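Local structure of 3-dehydroquinate dehydratase (Enterococcus faecalis, 4PH6) at residues 44-49 and 244-249; 70-75 and 110-115; 155-160 and 172-177; 159-164 and 192-197. The protein catalyses the cis-dehydration of 3-dehydroquinate to 3-dehydroshikimate through an imine intermediate, the third step of the chorismate pathway. All coordinates share one frame; numbering follows the deposited sequence.

Interaction 1. Residues 44-49 and 244-249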
loop_
_atom_site.group_PDB
_atom_site.type_symbol
_atom_site.label_atom_id
_atom_site.label_comp_id
_atom_site.label_asym_id
_atom_site.label_seq_id
_atom_site.Cartn_x
_atom_site.Cartn_y
_atom_site.Cartn_z
ATOM N N ASP A 44 -21.827 0.346 0.181
ATOM C CA ASP A 44 -21.034 0.659 -1.005
ATOM C C ASP A 44 -20.128 -0.522 -1.380
ATOM O O ASP A 44 -18.910 -0.428 -1.310
ATOM C CB ASP A 44 -20.223 1.938 -0.765
ATOM C CG ASP A 44 -19.584 2.491 -2.039
ATOM O OD1 ASP A 44 -18.768 3.439 -1.922
ATOM O OD2 ASP A 44 -19.878 1.992 -3.149
ATOM N N CYS A 45 -20.748 -1.628 -1.770
ATOM C CA CYS A 45 -20.036 -2.856 -2.107
ATOM C C CYS A 45 -20.608 -3.442 -3.387
ATOM O O CYS A 45 -21.657 -3.000 -3.863
ATOM C CB CYS A 45 -20.134 -3.880 -0.976
ATOM S SG CYS A 45 -21.805 -4.516 -0.666
ATOM N N ASP A 46 -19.938 -4.451 -3.929
ATOM C CA ASP A 46 -20.344 -5.004 -5.204
ATOM C C ASP A 46 -20.953 -6.385 -5.044
ATOM O O ASP A 46 -21.866 -6.761 -5.787
ATOM C CB ASP A 46 -19.153 -5.041 -6.147
ATOM C CG ASP A 46 -18.587 -3.665 -6.395
ATOM O OD1 ASP A 46 -19.368 -2.787 -6.807
ATOM O OD2 ASP A 46 -17.391 -3.447 -6.127
ATOM N N LEU A 47 -20.452 -7.144 -4.080
ATOM C CA LEU A 47 -21.075 -8.414 -3.787
ATOM C C LEU A 47 -21.024 -8.763 -2.312
ATOM O O LEU A 47 -20.456 -8.032 -1.511
ATOM C CB LEU A 47 -20.459 -9.542 -4.639
ATOM C CG LEU A 47 -18.987 -9.939 -4.691
ATOM C CD1 LEU A 47 -18.861 -11.274 -5.432
ATOM C CD2 LEU A 47 -18.154 -8.868 -5.382
ATOM N N VAL A 48 -21.658 -9.883 -1.979
ATOM C CA VAL A 48 -21.896 -10.299 -0.606
ATOM C C VAL A 48 -21.449 -11.738 -0.404
ATOM O O VAL A 48 -21.814 -12.614 -1.190
ATOM C CB VAL A 48 -23.394 -10.193 -0.243
ATOM C CG1 VAL A 48 -23.667 -10.829 1.107
ATOM C CG2 VAL A 48 -23.842 -8.739 -0.289
ATOM N N GLU A 49 -20.663 -11.989 0.638
ATOM C CA GLU A 49 -20.299 -13.350 0.985
ATOM C C GLU A 49 -21.016 -13.778 2.256
ATOM O O GLU A 49 -20.800 -13.212 3.327
ATOM C CB GLU A 49 -18.784 -13.494 1.165
ATOM C CG GLU A 49 -18.365 -14.889 1.607
ATOM C CD GLU A 49 -16.905 -14.966 2.073
ATOM O OE1 GLU A 49 -16.163 -15.837 1.555
ATOM O OE2 GLU A 49 -16.511 -14.162 2.959
ATOM N N VAL A 244 -14.719 2.941 3.508
ATOM C CA VAL A 244 -13.329 3.389 3.473
ATOM C C VAL A 244 -12.613 2.715 2.314
ATOM O O VAL A 244 -11.738 3.299 1.662
ATOM C CB VAL A 244 -12.593 3.071 4.809
ATOM C CG1 VAL A 244 -11.091 3.209 4.658
ATOM C CG2 VAL A 244 -13.106 3.948 5.943
ATOM N N LEU A 245 -13.012 1.476 2.060
ATOM C CA LEU A 245 -12.374 0.642 1.063
ATOM C C LEU A 245 -12.547 1.212 -0.345
ATOM O O LEU A 245 -11.580 1.357 -1.096
ATOM C CB LEU A 245 -12.951 -0.767 1.142
ATOM C CG LEU A 245 -12.041 -1.921 0.774
ATOM C CD1 LEU A 245 -10.634 -1.723 1.376
ATOM C CD2 LEU A 245 -12.681 -3.223 1.259
ATOM N N ARG A 246 -13.788 1.535 -0.692
ATOM C CA ARG A 246 -14.075 2.154 -1.977
ATOM C C ARG A 246 -13.277 3.447 -2.134
ATOM O O ARG A 246 -12.659 3.670 -3.172
ATOM C CB ARG A 246 -15.568 2.433 -2.129
ATOM C CG ARG A 246 -15.943 2.900 -3.520
ATOM C CD ARG A 246 -16.033 1.737 -4.492
ATOM N NE ARG A 246 -17.298 1.023 -4.353
ATOM C CZ ARG A 246 -17.554 -0.160 -4.901
ATOM N NH1 ARG A 246 -16.626 -0.773 -5.614
ATOM N NH2 ARG A 246 -18.736 -0.734 -4.724
ATOM N N ASN A 247 -13.287 4.284 -1.097
ATOM C CA ASN A 247 -12.565 5.550 -1.131
ATOM C C ASN A 247 -11.074 5.311 -1.330
ATOM O O ASN A 247 -10.429 5.980 -2.135
ATOM C CB ASN A 247 -12.782 6.355 0.157
ATOM C CG ASN A 247 -14.092 7.125 0.170
ATOM O OD1 ASN A 247 -14.780 7.250 -0.847
ATOM N ND2 ASN A 247 -14.432 7.669 1.336
ATOM N N TYR A 248 -10.534 4.345 -0.598
ATOM C CA TYR A 248 -9.112 4.057 -0.686
ATOM C C TYR A 248 -8.749 3.474 -2.041
ATOM O O TYR A 248 -7.697 3.793 -2.581
ATOM C CB TYR A 248 -8.680 3.119 0.437
ATOM C CG TYR A 248 -8.344 3.862 1.717
ATOM C CD1 TYR A 248 -7.193 3.562 2.435
ATOM C CD2 TYR A 248 -9.164 4.880 2.193
ATOM C CE1 TYR A 248 -6.878 4.240 3.598
ATOM C CE2 TYR A 248 -8.854 5.563 3.359
ATOM C CZ TYR A 248 -7.708 5.240 4.061
ATOM O OH TYR A 248 -7.385 5.911 5.222
ATOM N N LEU A 249 -9.622 2.647 -2.604
ATOM C CA LEU A 249 -9.387 2.106 -3.936
ATOM C C LEU A 249 -9.315 3.207 -4.984
ATOM O O LEU A 249 -8.514 3.135 -5.914
ATOM C CB LEU A 249 -10.478 1.105 -4.317
ATOM C CG LEU A 249 -10.463 -0.239 -3.583
ATOM C CD1 LEU A 249 -11.603 -1.110 -4.058
ATOM C CD2 LEU A 249 -9.130 -0.929 -3.778
#
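R246 reaches from helix 242-251 into the loop that leads to strand 47-51 and binds the carboxylates of D44 and D46 together. Its CB and CG both lie against D44 OD1, CG 3.3 Å from it, as the two side chains cross at about a right angle. The chain then bends at chi2 and chi3 (79° and 80°), which turns the guanidinium toward the loop. R246 NE donates to D44 OD2 over 3.0 Å; the oxygen lies in the guanidinium plane but is itself met from above its carboxylate plane. At the tip the grip on D46 is end-on, one nitrogen to each oxygen: R246 NH1 gives a bond of 2.8 Å to D46 OD2 on its syn side, and R246 NH2 one of 3.0 Å to D46 OD1 from above the carboxylate. NH2 also has a weak bond to D44 OD2. Two carboxylates thus fix the rotation of the guanidinium. D46 OD2 additionally accepts from the backbone N of I21, tying the network to strand 20-25. In this (beta/alpha)8 barrel the contact joins the last helix to the approach to strand 47-51, with L245 and L249 packed on T227 of strand 226-228.

Interaction 2. Residues 70-75 and 110-115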
loop_
_atom_site.group_PDB
_atom_site.type_symbol
_atom_site.label_atom_id
_atom_site.label_comp_id
_atom_site.label_asym_id
_atom_site.label_seq_id
_atom_site.Cartn_x
_atom_site.Cartn_y
_atom_site.Cartn_z
ATOM N N GLN A 70 -33.970 -16.655 0.675
ATOM C CA GLN A 70 -34.388 -15.416 1.321
ATOM C C GLN A 70 -33.291 -14.339 1.364
ATOM O O GLN A 70 -33.580 -13.137 1.306
ATOM C CB GLN A 70 -34.866 -15.743 2.726
ATOM C CG GLN A 70 -36.014 -16.741 2.718
ATOM C CD GLN A 70 -36.326 -17.286 4.087
ATOM O OE1 GLN A 70 -35.425 -17.604 4.859
ATOM N NE2 GLN A 70 -37.613 -17.392 4.400
ATOM N N VAL A 71 -32.042 -14.779 1.477
ATOM C CA VAL A 71 -30.896 -13.884 1.421
ATOM C C VAL A 71 -30.761 -13.272 0.031
ATOM O O VAL A 71 -30.619 -12.060 -0.108
ATOM C CB VAL A 71 -29.592 -14.621 1.784
ATOM C CG1 VAL A 71 -28.389 -13.902 1.210
ATOM C CG2 VAL A 71 -29.477 -14.769 3.280
ATOM N N MET A 72 -30.832 -14.119 -0.994
ATOM C CA MET A 72 -30.766 -13.664 -2.384
ATOM C C MET A 72 -31.850 -12.645 -2.733
ATOM O O MET A 72 -31.590 -11.660 -3.430
ATOM C CB MET A 72 -30.870 -14.854 -3.329
ATOM C CG MET A 72 -30.879 -14.470 -4.785
ATOM S SD MET A 72 -29.227 -14.004 -5.286
ATOM C CE MET A 72 -28.386 -15.595 -5.177
ATOM N N GLU A 73 -33.067 -12.888 -2.252
ATOM C CA GLU A 73 -34.193 -12.008 -2.556
ATOM C C GLU A 73 -33.962 -10.586 -2.074
ATOM O O GLU A 73 -34.488 -9.643 -2.675
ATOM C CB GLU A 73 -35.486 -12.540 -1.945
ATOM C CG GLU A 73 -35.961 -13.838 -2.547
ATOM C CD GLU A 73 -37.267 -14.295 -1.937
ATOM O OE1 GLU A 73 -37.515 -13.962 -0.757
ATOM O OE2 GLU A 73 -38.053 -14.971 -2.643
ATOM N N ARG A 74 -33.177 -10.440 -1.002
ATOM C CA ARG A 74 -32.883 -9.133 -0.400
ATOM C C ARG A 74 -31.570 -8.491 -0.892
ATOM O O ARG A 74 -31.160 -7.456 -0.373
ATOM C CB ARG A 74 -32.825 -9.265 1.135
ATOM C CG ARG A 74 -34.142 -9.647 1.817
ATOM C CD ARG A 74 -33.910 -10.301 3.187
ATOM N NE ARG A 74 -35.159 -10.525 3.922
ATOM C CZ ARG A 74 -36.018 -11.516 3.679
ATOM N NH1 ARG A 74 -35.790 -12.393 2.700
ATOM N NH2 ARG A 74 -37.123 -11.627 4.411
ATOM N N LEU A 75 -30.891 -9.091 -1.867
ATOM C CA LEU A 75 -29.543 -8.613 -2.200
ATOM C C LEU A 75 -29.487 -7.500 -3.236
ATOM O O LEU A 75 -28.408 -7.086 -3.609
ATOM C CB LEU A 75 -28.668 -9.770 -2.676
ATOM C CG LEU A 75 -28.018 -10.566 -1.545
ATOM C CD1 LEU A 75 -26.895 -11.429 -2.075
ATOM C CD2 LEU A 75 -27.476 -9.636 -0.478
ATOM N N LYS A 110 -30.741 -26.922 -4.727
ATOM C CA LYS A 110 -31.954 -26.284 -4.231
ATOM C C LYS A 110 -31.697 -24.962 -3.508
ATOM O O LYS A 110 -32.615 -24.390 -2.912
ATOM C CB LYS A 110 -32.699 -27.230 -3.286
ATOM C CG LYS A 110 -33.390 -28.394 -3.975
ATOM C CD LYS A 110 -33.497 -29.596 -3.047
ATOM C CE LYS A 110 -34.464 -30.647 -3.610
ATOM N NZ LYS A 110 -34.629 -31.824 -2.695
ATOM N N GLY A 111 -30.460 -24.477 -3.558
ATOM C CA GLY A 111 -30.136 -23.211 -2.932
ATOM C C GLY A 111 -29.981 -22.092 -3.939
ATOM O O GLY A 111 -30.005 -22.331 -5.143
ATOM N N ALA A 112 -29.823 -20.867 -3.439
ATOM C CA ALA A 112 -29.534 -19.723 -4.288
ATOM C C ALA A 112 -28.108 -19.232 -4.050
ATOM O O ALA A 112 -27.694 -19.048 -2.901
ATOM C CB ALA A 112 -30.544 -18.601 -4.036
ATOM N N LEU A 113 -27.354 -19.037 -5.133
ATOM C CA LEU A 113 -25.965 -18.581 -5.043
ATOM C C LEU A 113 -25.394 -18.317 -6.429
ATOM O O LEU A 113 -25.808 -18.924 -7.395
ATOM C CB LEU A 113 -25.104 -19.607 -4.301
ATOM C CG LEU A 113 -24.966 -21.013 -4.886
ATOM C CD1 LEU A 113 -23.516 -21.361 -5.041
ATOM C CD2 LEU A 113 -25.667 -22.067 -4.057
ATOM N N ASP A 114 -24.427 -17.416 -6.521
ATOM C CA ASP A 114 -23.850 -17.071 -7.817
ATOM C C ASP A 114 -22.416 -17.557 -7.927
ATOM O O ASP A 114 -21.947 -17.873 -9.021
ATOM C CB ASP A 114 -23.922 -15.561 -8.035
ATOM C CG ASP A 114 -25.340 -15.047 -7.960
ATOM O OD1 ASP A 114 -26.193 -15.581 -8.687
ATOM O OD2 ASP A 114 -25.630 -14.157 -7.145
ATOM N N LEU A 115 -21.734 -17.618 -6.785
ATOM C CA LEU A 115 -20.369 -18.108 -6.703
ATOM C C LEU A 115 -20.246 -19.087 -5.550
ATOM O O LEU A 115 -20.882 -18.930 -4.510
ATOM C CB LEU A 115 -19.370 -16.962 -6.523
ATOM C CG LEU A 115 -19.411 -15.835 -7.540
ATOM C CD1 LEU A 115 -20.234 -14.677 -7.001
ATOM C CD2 LEU A 115 -18.007 -15.403 -7.882
#
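The backbones come closest at M72 and A112, whose CA atoms lie 6.5 Å apart where the last turn of helix 61-73 passes the loop between helix 97-110 and strand 115-119. M72 carries the contact from the helix side. Its CB meets the CB of A112 at 3.8 Å, methylene against methyl, and beyond this the thioether chain curls along the loop. A chi1 of 177° sets CG opposite the backbone N, and bends at chi2 and chi3 bring the terminal methyl back over the peptide that links A112 to L113. There M72 CE lies 3.6 Å from L113 N and 3.8 Å from A112 C, in van der Waals contact with the main chain. In the barrel, the helix following strand 47-51 thus rests on the loop that enters strand 115-119; strand 80-83 lies between those two strands, and M72 also touches its L80. The same methyl reaches D114, M72 CE being 3.7 Å from D114 OD2, with the two side chains crossing obliquely. The polar needs of that carboxylate are met elsewhere: OD2 accepts from the backbone N of L80 and forms a salt bridge with K10. A112 has a separate link to the helix, its backbone N bonding to S68 OG one turn before M72.

Interaction 3. Residues 155-160 and 172-177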
loop_
_atom_site.group_PDB
_atom_site.type_symbol
_atom_site.label_atom_id
_atom_site.label_comp_id
_atom_site.label_asym_id
_atom_site.label_seq_id
_atom_site.Cartn_x
_atom_site.Cartn_y
_atom_site.Cartn_z
ATOM N N GLU A 155 7.100 -18.748 -4.164
ATOM C CA GLU A 155 6.901 -19.788 -5.157
ATOM C C GLU A 155 5.722 -20.680 -4.789
ATOM O O GLU A 155 4.969 -21.113 -5.655
ATOM C CB GLU A 155 8.165 -20.639 -5.327
ATOM C CG GLU A 155 9.344 -19.853 -5.882
ATOM C CD GLU A 155 10.073 -19.064 -4.798
ATOM O OE1 GLU A 155 10.343 -19.644 -3.726
ATOM O OE2 GLU A 155 10.335 -17.854 -4.991
ATOM N N GLU A 156 5.564 -20.949 -3.503
ATOM C CA GLU A 156 4.502 -21.834 -3.049
ATOM C C GLU A 156 3.134 -21.165 -3.184
ATOM O O GLU A 156 2.167 -21.816 -3.555
ATOM C CB GLU A 156 4.765 -22.286 -1.608
ATOM C CG GLU A 156 3.655 -23.104 -0.977
ATOM C CD GLU A 156 3.337 -24.380 -1.738
ATOM O OE1 GLU A 156 2.186 -24.855 -1.617
ATOM O OE2 GLU A 156 4.234 -24.902 -2.448
ATOM N N ILE A 157 3.061 -19.869 -2.904
ATOM C CA ILE A 157 1.836 -19.097 -3.121
ATOM C C ILE A 157 1.466 -19.118 -4.606
ATOM O O ILE A 157 0.306 -19.340 -4.971
ATOM C CB ILE A 157 1.992 -17.643 -2.627
ATOM C CG1 ILE A 157 2.393 -17.634 -1.143
ATOM C CG2 ILE A 157 0.692 -16.851 -2.854
ATOM C CD1 ILE A 157 2.677 -16.266 -0.540
ATOM N N VAL A 158 2.465 -18.903 -5.460
ATOM C CA VAL A 158 2.267 -18.935 -6.905
ATOM C C VAL A 158 1.851 -20.339 -7.362
ATOM O O VAL A 158 0.976 -20.487 -8.212
ATOM C CB VAL A 158 3.562 -18.496 -7.661
ATOM C CG1 VAL A 158 3.471 -18.803 -9.142
ATOM C CG2 VAL A 158 3.836 -17.004 -7.434
ATOM N N ALA A 159 2.479 -21.365 -6.798
ATOM C CA ALA A 159 2.172 -22.729 -7.174
ATOM C C ALA A 159 0.748 -23.074 -6.774
ATOM O O ALA A 159 0.041 -23.751 -7.522
ATOM C CB ALA A 159 3.166 -23.715 -6.537
ATOM N N ARG A 160 0.325 -22.604 -5.603
ATOM C CA ARG A 160 -1.029 -22.882 -5.150
ATOM C C ARG A 160 -2.045 -22.169 -6.028
ATOM O O ARG A 160 -3.063 -22.750 -6.393
ATOM C CB ARG A 160 -1.208 -22.500 -3.685
ATOM C CG ARG A 160 -0.433 -23.411 -2.747
ATOM C CD ARG A 160 -0.749 -23.125 -1.301
ATOM N NE ARG A 160 0.168 -23.821 -0.399
ATOM C CZ ARG A 160 0.130 -23.725 0.931
ATOM N NH1 ARG A 160 -0.779 -22.965 1.525
ATOM N NH2 ARG A 160 1.020 -24.377 1.664
ATOM N N CYS A 172 -9.292 -17.655 -8.550
ATOM C CA CYS A 172 -8.325 -18.268 -7.641
ATOM C C CYS A 172 -8.050 -17.313 -6.486
ATOM O O CYS A 172 -7.769 -16.144 -6.709
ATOM C CB CYS A 172 -7.027 -18.593 -8.366
ATOM S SG CYS A 172 -7.248 -19.535 -9.883
ATOM N N LYS A 173 -8.122 -17.819 -5.260
ATOM C CA LYS A 173 -7.992 -16.984 -4.085
ATOM C C LYS A 173 -7.030 -17.579 -3.059
ATOM O O LYS A 173 -7.038 -18.782 -2.805
ATOM C CB LYS A 173 -9.367 -16.763 -3.441
ATOM C CG LYS A 173 -9.341 -16.053 -2.100
ATOM C CD LYS A 173 -10.667 -16.239 -1.373
ATOM C CE LYS A 173 -10.617 -15.646 0.024
ATOM N NZ LYS A 173 -11.767 -16.061 0.870
ATOM N N ILE A 174 -6.204 -16.730 -2.458
ATOM C CA ILE A 174 -5.342 -17.182 -1.380
ATOM C C ILE A 174 -5.177 -16.081 -0.346
ATOM O O ILE A 174 -4.987 -14.918 -0.679
ATOM C CB ILE A 174 -3.942 -17.642 -1.891
ATOM C CG1 ILE A 174 -3.152 -18.307 -0.767
ATOM C CG2 ILE A 174 -3.130 -16.492 -2.482
ATOM C CD1 ILE A 174 -1.935 -19.093 -1.245
ATOM N N ALA A 175 -5.268 -16.458 0.920
ATOM C CA ALA A 175 -5.014 -15.529 2.003
ATOM C C ALA A 175 -3.896 -16.102 2.861
ATOM O O ALA A 175 -3.897 -17.295 3.183
ATOM C CB ALA A 175 -6.292 -15.278 2.832
ATOM N N VAL A 176 -2.928 -15.263 3.206
ATOM C CA VAL A 176 -1.822 -15.707 4.036
ATOM C C VAL A 176 -1.622 -14.760 5.206
ATOM O O VAL A 176 -2.022 -13.615 5.157
ATOM C CB VAL A 176 -0.530 -15.807 3.231
ATOM C CG1 VAL A 176 -0.689 -16.832 2.091
ATOM C CG2 VAL A 176 -0.126 -14.429 2.697
ATOM N N MET A 177 -1.014 -15.255 6.271
ATOM C CA MET A 177 -0.813 -14.451 7.460
ATOM C C MET A 177 0.643 -14.017 7.555
ATOM O O MET A 177 1.528 -14.854 7.705
ATOM C CB MET A 177 -1.208 -15.235 8.709
ATOM C CG MET A 177 -0.996 -14.463 10.007
ATOM S SD MET A 177 -2.121 -13.054 10.131
ATOM C CE MET A 177 -3.641 -13.814 10.705
#
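I157 lays its CG2 methyl against I174, meeting its CD1 at 3.8 Å and its CG2 at 3.9 Å, so that one methyl of the helix touches both branches of the strand residue. The two side chains cross at about a right angle. I174 extends its longer branch toward the helix with CG1 anti to the backbone N (chi1 -171°), which carries I174 CD1 out to where R160 CD also approaches it, at 4.2 Å. The other branch of I157 heads along the strand, and I157 CD1 makes a looser contact of 4.3 Å with V176 CG1. I174 and V176 both face the helix, while K173, just before I174, points the other way, into the barrel, where its NZ is hydrogen-bonded to H146 NE2; these two are the predicted Schiff-base lysine and proton donor/acceptor. The aliphatic part of R160 lies on I174, while its NE bonds to E156 OE1 through the anti lone pair and its NH1 to N145 OD1. The axes of 155-160 and 172-176 pass 9.5 Å apart, running roughly antiparallel (150°), as expected in the beta-alpha-beta crossover from strand 140-147 to 171-176, and helix 181-197 packs beside I157 through T186 and A190.

Interaction 4. Residues 159-164 and 192-197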
loop_
_atom_site.group_PDB
_atom_site.type_symbol
_atom_site.label_atom_id
_atom_site.label_comp_id
_atom_site.label_asym_id
_atom_site.label_seq_id
_atom_site.Cartn_x
_atom_site.Cartn_y
_atom_site.Cartn_z
ATOM N N ALA A 159 2.479 -21.365 -6.798
ATOM C CA ALA A 159 2.172 -22.729 -7.174
ATOM C C ALA A 159 0.748 -23.074 -6.774
ATOM O O ALA A 159 0.041 -23.751 -7.522
ATOM C CB ALA A 159 3.166 -23.715 -6.537
ATOM N N ARG A 160 0.325 -22.604 -5.603
ATOM C CA ARG A 160 -1.029 -22.882 -5.150
ATOM C C ARG A 160 -2.045 -22.169 -6.028
ATOM O O ARG A 160 -3.063 -22.750 -6.393
ATOM C CB ARG A 160 -1.208 -22.500 -3.685
ATOM C CG ARG A 160 -0.433 -23.411 -2.747
ATOM C CD ARG A 160 -0.749 -23.125 -1.301
ATOM N NE ARG A 160 0.168 -23.821 -0.399
ATOM C CZ ARG A 160 0.130 -23.725 0.931
ATOM N NH1 ARG A 160 -0.779 -22.965 1.525
ATOM N NH2 ARG A 160 1.020 -24.377 1.664
ATOM N N LEU A 161 -1.764 -20.921 -6.389
ATOM C CA LEU A 161 -2.675 -20.187 -7.254
ATOM C C LEU A 161 -2.732 -20.877 -8.616
ATOM O O LEU A 161 -3.789 -20.959 -9.239
ATOM C CB LEU A 161 -2.244 -18.717 -7.392
ATOM C CG LEU A 161 -2.473 -17.863 -6.141
ATOM C CD1 LEU A 161 -1.778 -16.512 -6.250
ATOM C CD2 LEU A 161 -3.974 -17.682 -5.844
ATOM N N ARG A 162 -1.597 -21.387 -9.070
ATOM C CA ARG A 162 -1.549 -22.050 -10.366
ATOM C C ARG A 162 -2.286 -23.387 -10.355
ATOM O O ARG A 162 -2.861 -23.774 -11.367
ATOM C CB ARG A 162 -0.098 -22.275 -10.815
ATOM C CG ARG A 162 0.635 -21.020 -11.287
ATOM C CD ARG A 162 2.031 -21.382 -11.725
ATOM N NE ARG A 162 2.003 -22.162 -12.957
ATOM C CZ ARG A 162 3.015 -22.893 -13.396
ATOM N NH1 ARG A 162 4.134 -22.979 -12.682
ATOM N NH2 ARG A 162 2.893 -23.555 -14.531
ATOM N N GLN A 163 -2.266 -24.088 -9.223
ATOM C CA GLN A 163 -2.966 -25.373 -9.119
ATOM C C GLN A 163 -4.490 -25.178 -9.124
ATOM O O GLN A 163 -5.216 -26.014 -9.656
ATOM C CB GLN A 163 -2.530 -26.144 -7.862
ATOM C CG GLN A 163 -1.046 -26.591 -7.833
ATOM C CD GLN A 163 -0.838 -28.032 -8.321
ATOM O OE1 GLN A 163 -1.818 -28.738 -8.650
ATOM N NE2 GLN A 163 0.434 -28.477 -8.370
ATOM N N MET A 164 -4.971 -24.080 -8.537
ATOM C CA MET A 164 -6.393 -23.769 -8.568
ATOM C C MET A 164 -6.869 -23.531 -9.990
ATOM O O MET A 164 -7.915 -24.037 -10.391
ATOM C CB MET A 164 -6.705 -22.534 -7.720
ATOM C CG MET A 164 -6.321 -22.671 -6.258
ATOM S SD MET A 164 -6.631 -21.144 -5.349
ATOM C CE MET A 164 -5.434 -21.289 -4.026
ATOM N N ASN A 192 1.778 -10.387 -7.942
ATOM C CA ASN A 192 2.226 -9.761 -9.191
ATOM C C ASN A 192 2.756 -10.782 -10.214
ATOM O O ASN A 192 2.358 -10.755 -11.368
ATOM C CB ASN A 192 3.303 -8.695 -8.924
ATOM C CG ASN A 192 3.683 -7.917 -10.193
ATOM O OD1 ASN A 192 2.855 -7.208 -10.778
ATOM N ND2 ASN A 192 4.937 -8.044 -10.616
ATOM N N GLU A 193 3.644 -11.675 -9.782
ATOM C CA GLU A 193 4.165 -12.732 -10.654
ATOM C C GLU A 193 3.057 -13.616 -11.247
ATOM O O GLU A 193 3.012 -13.833 -12.456
ATOM C CB GLU A 193 5.160 -13.607 -9.899
ATOM C CG GLU A 193 5.611 -14.845 -10.685
ATOM C CD GLU A 193 6.585 -15.703 -9.904
ATOM O OE1 GLU A 193 6.967 -15.305 -8.783
ATOM O OE2 GLU A 193 6.982 -16.776 -10.414
ATOM N N MET A 194 2.167 -14.124 -10.395
ATOM C CA MET A 194 1.045 -14.944 -10.863
ATOM C C MET A 194 0.234 -14.224 -11.930
ATOM O O MET A 194 -0.039 -14.771 -13.006
ATOM C CB MET A 194 0.118 -15.333 -9.700
ATOM C CG MET A 194 -1.104 -16.151 -10.128
ATOM S SD MET A 194 -0.653 -17.801 -10.731
ATOM C CE MET A 194 -2.172 -18.313 -11.524
ATOM N N TYR A 195 -0.148 -12.994 -11.628
ATOM C CA TYR A 195 -1.002 -12.207 -12.503
ATOM C C TYR A 195 -0.338 -11.901 -13.838
ATOM O O TYR A 195 -0.981 -11.949 -14.884
ATOM C CB TYR A 195 -1.392 -10.901 -11.808
ATOM C CG TYR A 195 -2.228 -9.969 -12.654
ATOM C CD1 TYR A 195 -3.614 -10.092 -12.709
ATOM C CD2 TYR A 195 -1.631 -8.961 -13.395
ATOM C CE1 TYR A 195 -4.373 -9.234 -13.471
ATOM C CE2 TYR A 195 -2.385 -8.101 -14.172
ATOM C CZ TYR A 195 -3.752 -8.239 -14.204
ATOM O OH TYR A 195 -4.490 -7.371 -14.973
ATOM N N THR A 196 0.951 -11.577 -13.816
ATOM C CA THR A 196 1.591 -11.157 -15.050
ATOM C C THR A 196 1.954 -12.365 -15.931
ATOM O O THR A 196 1.909 -12.279 -17.153
ATOM C CB THR A 196 2.857 -10.293 -14.777
ATOM O OG1 THR A 196 3.813 -11.041 -14.021
ATOM C CG2 THR A 196 2.491 -9.041 -13.992
ATOM N N HIS A 197 2.267 -13.500 -15.311
ATOM C CA HIS A 197 2.891 -14.592 -16.043
ATOM C C HIS A 197 2.071 -15.884 -16.235
ATOM O O HIS A 197 2.324 -16.620 -17.182
ATOM C CB HIS A 197 4.221 -14.931 -15.364
ATOM C CG HIS A 197 5.281 -13.904 -15.588
ATOM N ND1 HIS A 197 5.820 -13.146 -14.564
ATOM C CD2 HIS A 197 5.894 -13.481 -16.722
ATOM C CE1 HIS A 197 6.720 -12.317 -15.056
ATOM N NE2 HIS A 197 6.782 -12.498 -16.367
#
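M194 lies against two consecutive residues of the neighbouring helix, L161 and R162, and these three side chains make up the contact. M194 has the most surface buried, about twice that of L161. Its CB-CG bond runs alongside the neighbouring helix, and the bend at chi2 (67°) turns the sulfur in toward it. M194 CG rests between CB and CD1 of L161, at 3.9 Å from CB and 4.0 Å from CD1. The sulfur sits nearer the backbone, with M194 SD 3.8 Å from L161 CB and 3.5 Å from R162 CG. The terminal methyl goes further still, M194 CE lying 3.9 Å from L161 O as well as close to R162 CG.

L161 and R162 therefore play different parts. L161 offers its CB and the CD1 branch to M194, while on the barrel side it packs on C172 and I174 of strand 171-176 and T205 of strand 203-207. R162 contributes the aliphatic start of its chain; CG alone lies within close range of the thioether, and the side chain also touches Y198 beyond the end of helix 181-197. No hydrogen bond crosses between the two segments, which are held by van der Waals contact alone. M194 itself reaches I203, so both helices are seated on the strands beneath. Such side-by-side packing of successive helices, 154-166 and 181-197, belongs to the outer helical layer of a (beta/alpha)8 barrel, here lying outside strand 203-207 and strand 171-176, which carries K173, the predicted Schiff-base lysine.

All four contacts belong to a single (beta/alpha)8 barrel. Interactions 3 and 4 are neighbours, their centres 8 Å apart, sharing helix 154-166 and residues A159 and R160; I174 and L161 pack together between them. Interactions 1 and 2 have centres 20 Å apart but also touch, V48 on L75 and L47 on L115. Interaction 2 and the pair 3 and 4 occupy opposite sides of the chain's centre, the centres of 3 and 4 being about 29 and 30 Å from that of 2. Along the sequence, interaction 2 closes before 3 and 4 begin, and all three fall between the two segments of interaction 1, which joins an early strand's approach to the last helix and so brings distant parts of the chain together around the barrel.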